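Japanin (Rhipicephalus appendiculatus, PDB 4BQU) modulates the host immune response as a cholesterol-binding salivary lipocalin of the tick, blocking the differentiation of dendritic cells from monocytes. Local coordinates at residues M4-T9 and F63-E68. Numbering follows the deposited sequence.
Sequences MPAINT and FQVKWE. With CLR (cholesterol), chain F.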
loop_
_atom_site.group_PDB
_atom_site.type_symbol
_atom_site.label_atom_id
_atom_site.label_comp_id
_atom_site.label_asym_id
_atom_site.label_seq_id
_atom_site.Cartn_x
_atom_site.Cartn_y
_atom_site.Cartn_z
ATOM N N MET A 4 12.786 6.356 2.834
ATOM C CA MET A 4 11.776 6.063 1.824
ATOM C C MET A 4 10.658 5.396 2.658
ATOM O O MET A 4 10.974 4.690 3.631
ATOM C CB MET A 4 12.359 5.247 0.631
ATOM C CG MET A 4 12.037 3.795 0.610
ATOM S SD MET A 4 10.589 3.404 -0.353
ATOM C CE MET A 4 10.881 1.888 -0.707
ATOM N N PRO A 5 9.378 5.697 2.384
ATOM C CA PRO A 5 8.301 5.264 3.303
ATOM C C PRO A 5 8.177 3.764 3.619
ATOM O O PRO A 5 7.863 3.417 4.745
ATOM C CB PRO A 5 7.031 5.786 2.624
ATOM C CG PRO A 5 7.470 6.880 1.822
ATOM C CD PRO A 5 8.851 6.610 1.355
ATOM N N ALA A 6 8.462 2.888 2.676
ATOM C CA ALA A 6 8.345 1.445 2.914
ATOM C C ALA A 6 9.256 0.922 4.025
ATOM O O ALA A 6 8.916 -0.067 4.668
ATOM C CB ALA A 6 8.620 0.674 1.639
ATOM N N ILE A 7 10.386 1.587 4.272
ATOM C CA ILE A 7 11.332 1.172 5.325
ATOM C C ILE A 7 11.331 2.127 6.525
ATOM O O ILE A 7 12.026 1.843 7.505
ATOM C CB ILE A 7 12.761 0.946 4.724
ATOM C CG1 ILE A 7 13.306 2.188 4.013
ATOM C CG2 ILE A 7 12.716 -0.236 3.765
ATOM C CD1 ILE A 7 14.712 2.291 3.984
ATOM N N ASN A 8 10.517 3.220 6.491
ATOM C CA ASN A 8 10.366 4.149 7.621
ATOM C C ASN A 8 9.292 3.647 8.580
ATOM O O ASN A 8 8.513 2.756 8.241
ATOM C CB ASN A 8 10.026 5.549 7.165
ATOM C CG ASN A 8 11.033 6.148 6.235
ATOM O OD1 ASN A 8 12.202 5.719 6.180
ATOM N ND2 ASN A 8 10.591 7.162 5.476
ATOM N N THR A 9 9.245 4.251 9.786
ATOM C CA THR A 9 8.367 3.813 10.865
ATOM C C THR A 9 6.924 4.286 10.806
ATOM O O THR A 9 6.104 3.767 11.545
ATOM C CB THR A 9 8.962 4.213 12.207
ATOM O OG1 THR A 9 8.988 5.645 12.270
ATOM C CG2 THR A 9 10.376 3.603 12.417
ATOM N N PHE A 63 4.574 -9.187 6.579
ATOM C CA PHE A 63 5.421 -9.284 5.390
ATOM C C PHE A 63 6.690 -8.481 5.633
ATOM O O PHE A 63 6.708 -7.609 6.498
ATOM C CB PHE A 63 4.680 -8.767 4.134
ATOM C CG PHE A 63 4.369 -7.286 4.111
ATOM C CD1 PHE A 63 3.225 -6.792 4.712
ATOM C CD2 PHE A 63 5.148 -6.412 3.379
ATOM C CE1 PHE A 63 2.918 -5.428 4.656
ATOM C CE2 PHE A 63 4.831 -5.072 3.304
ATOM C CZ PHE A 63 3.707 -4.582 3.934
ATOM N N GLN A 64 7.736 -8.761 4.862
ATOM C CA GLN A 64 8.999 -8.042 4.994
ATOM C C GLN A 64 9.364 -7.362 3.713
ATOM O O GLN A 64 9.024 -7.849 2.646
ATOM C CB GLN A 64 10.131 -8.996 5.409
ATOM C CG GLN A 64 9.806 -9.820 6.637
ATOM C CD GLN A 64 10.983 -10.631 7.062
ATOM O OE1 GLN A 64 11.816 -10.193 7.855
ATOM N NE2 GLN A 64 11.085 -11.826 6.538
ATOM N N VAL A 65 10.062 -6.233 3.818
ATOM C CA VAL A 65 10.522 -5.516 2.658
ATOM C C VAL A 65 11.995 -5.199 2.778
ATOM O O VAL A 65 12.495 -4.977 3.883
ATOM C CB VAL A 65 9.685 -4.260 2.297
ATOM C CG1 VAL A 65 8.231 -4.620 2.137
ATOM C CG2 VAL A 65 9.865 -3.138 3.308
ATOM N N LYS A 66 12.688 -5.263 1.619
ATOM C CA LYS A 66 14.074 -4.872 1.482
ATOM C C LYS A 66 14.162 -3.762 0.431
ATOM O O LYS A 66 13.518 -3.854 -0.607
ATOM C CB LYS A 66 14.937 -6.042 1.046
ATOM C CG LYS A 66 16.399 -5.877 1.386
ATOM C CD LYS A 66 17.239 -6.968 0.729
ATOM C CE LYS A 66 18.702 -6.616 0.819
ATOM N NZ LYS A 66 19.602 -7.730 0.431
ATOM N N TRP A 67 14.932 -2.709 0.704
ATOM C CA TRP A 67 15.168 -1.642 -0.274
ATOM C C TRP A 67 16.653 -1.319 -0.277
ATOM O O TRP A 67 17.172 -0.865 0.742
ATOM C CB TRP A 67 14.358 -0.379 0.057
ATOM C CG TRP A 67 14.475 0.715 -0.978
ATOM C CD1 TRP A 67 14.209 0.616 -2.312
ATOM C CD2 TRP A 67 14.997 2.029 -0.771
ATOM N NE1 TRP A 67 14.466 1.810 -2.934
ATOM C CE2 TRP A 67 14.932 2.703 -2.007
ATOM C CE3 TRP A 67 15.555 2.698 0.331
ATOM C CZ2 TRP A 67 15.337 4.025 -2.147
ATOM C CZ3 TRP A 67 15.911 4.026 0.203
ATOM C CH2 TRP A 67 15.769 4.689 -1.015
ATOM N N GLU A 68 17.346 -1.585 -1.390
ATOM C CA GLU A 68 18.745 -1.194 -1.536
ATOM C C GLU A 68 18.703 0.321 -1.823
ATOM O O GLU A 68 17.787 0.756 -2.518
ATOM C CB GLU A 68 19.440 -1.933 -2.697
ATOM C CG GLU A 68 19.482 -3.449 -2.569
ATOM C CD GLU A 68 20.604 -4.028 -1.723
ATOM O OE1 GLU A 68 20.739 -3.648 -0.539
ATOM O OE2 GLU A 68 21.314 -4.920 -2.241
HETATM C C1 CLR F . -6.327 -4.411 -1.214
HETATM C C2 CLR F . -7.796 -4.409 -1.651
HETATM C C3 CLR F . -8.037 -3.402 -2.765
HETATM C C4 CLR F . -7.113 -3.674 -3.941
HETATM C C5 CLR F . -5.661 -3.749 -3.521
HETATM C C6 CLR F . -4.742 -3.038 -4.163
HETATM C C7 CLR F . -3.286 -3.029 -3.828
HETATM C C8 CLR F . -2.870 -4.240 -3.001
HETATM C C9 CLR F . -3.874 -4.439 -1.851
HETATM C C10 CLR F . -5.335 -4.695 -2.359
HETATM C C11 CLR F . -3.382 -5.506 -0.857
HETATM C C12 CLR F . -1.942 -5.299 -0.378
HETATM C C13 CLR F . -0.929 -5.184 -1.535
HETATM C C14 CLR F . -1.456 -4.042 -2.433
HETATM C C15 CLR F . -0.286 -3.772 -3.385
HETATM C C16 CLR F . 0.949 -3.947 -2.485
HETATM C C17 CLR F . 0.471 -4.613 -1.179
HETATM C C18 CLR F . -0.801 -6.523 -2.281
HETATM C C19 CLR F . -5.530 -6.151 -2.840
HETATM C C20 CLR F . 1.555 -5.525 -0.569
HETATM C C21 CLR F . 1.172 -6.135 0.770
HETATM C C22 CLR F . 2.895 -4.783 -0.422
HETATM C C23 CLR F . 2.879 -3.443 0.323
HETATM C C24 CLR F . 4.284 -2.819 0.384
HETATM C C25 CLR F . 4.472 -1.375 0.899
HETATM C C26 CLR F . 3.204 -0.627 1.147
HETATM C C27 CLR F . 5.443 -1.189 2.025
HETATM O O1 CLR F . -9.405 -3.479 -3.188
#
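Trp67 holds its indole with CG anti to the backbone N (chi1 -175°), and Met4 bends at chi2 (93°) to lay its chain along one face of that ring. CG of Met4 makes a CH-pi contact over the six-membered ring, 3.7 Å from its centroid; CB sits over the outer carbons CZ3 and CH2, and the terminal CE reaches CG of Trp67 at 3.8 Å. The sulfur takes part as well, in a Met-aromatic contact with SD 4.7 Å from the centroid of the five-membered ring. Ile7 approaches the same indole at about a right angle: its CD1 lies 3.8 Å from CE3 of Trp67, obliquely to the ring, while its CG2 branch packs on CB of Trp67 and on CG2 of Val65. That valine methyl also lies 3.5 Å from the carbonyl O of Ala6, which accepts a hydrogen bond from Arg43 of the neighbouring strand 40-49. The indole N-H is satisfied by the carbonyl of Ser71, which should help fix the rotation of the ring, and Tyr97 of strand 91-98 touches both Met4 and Trp67. Within 4-9 the chain turns tightly, Ile7 N bonding to Met4 O, so that Met4, Ala6 and Ile7 all project toward 63-68. The packing between the segments is apolar, and it borders the ligand: CB of Ala6 is 3.7 Å from C27 of cholesterol, and CE2 of Phe63 is equally close to C24. The N-terminal segment preceding strand 12-18 thus packs against Val65 of strand 57-66 and against Trp67, bordering the sterol tail in the central pocket of an antiparallel lipocalin beta-barrel.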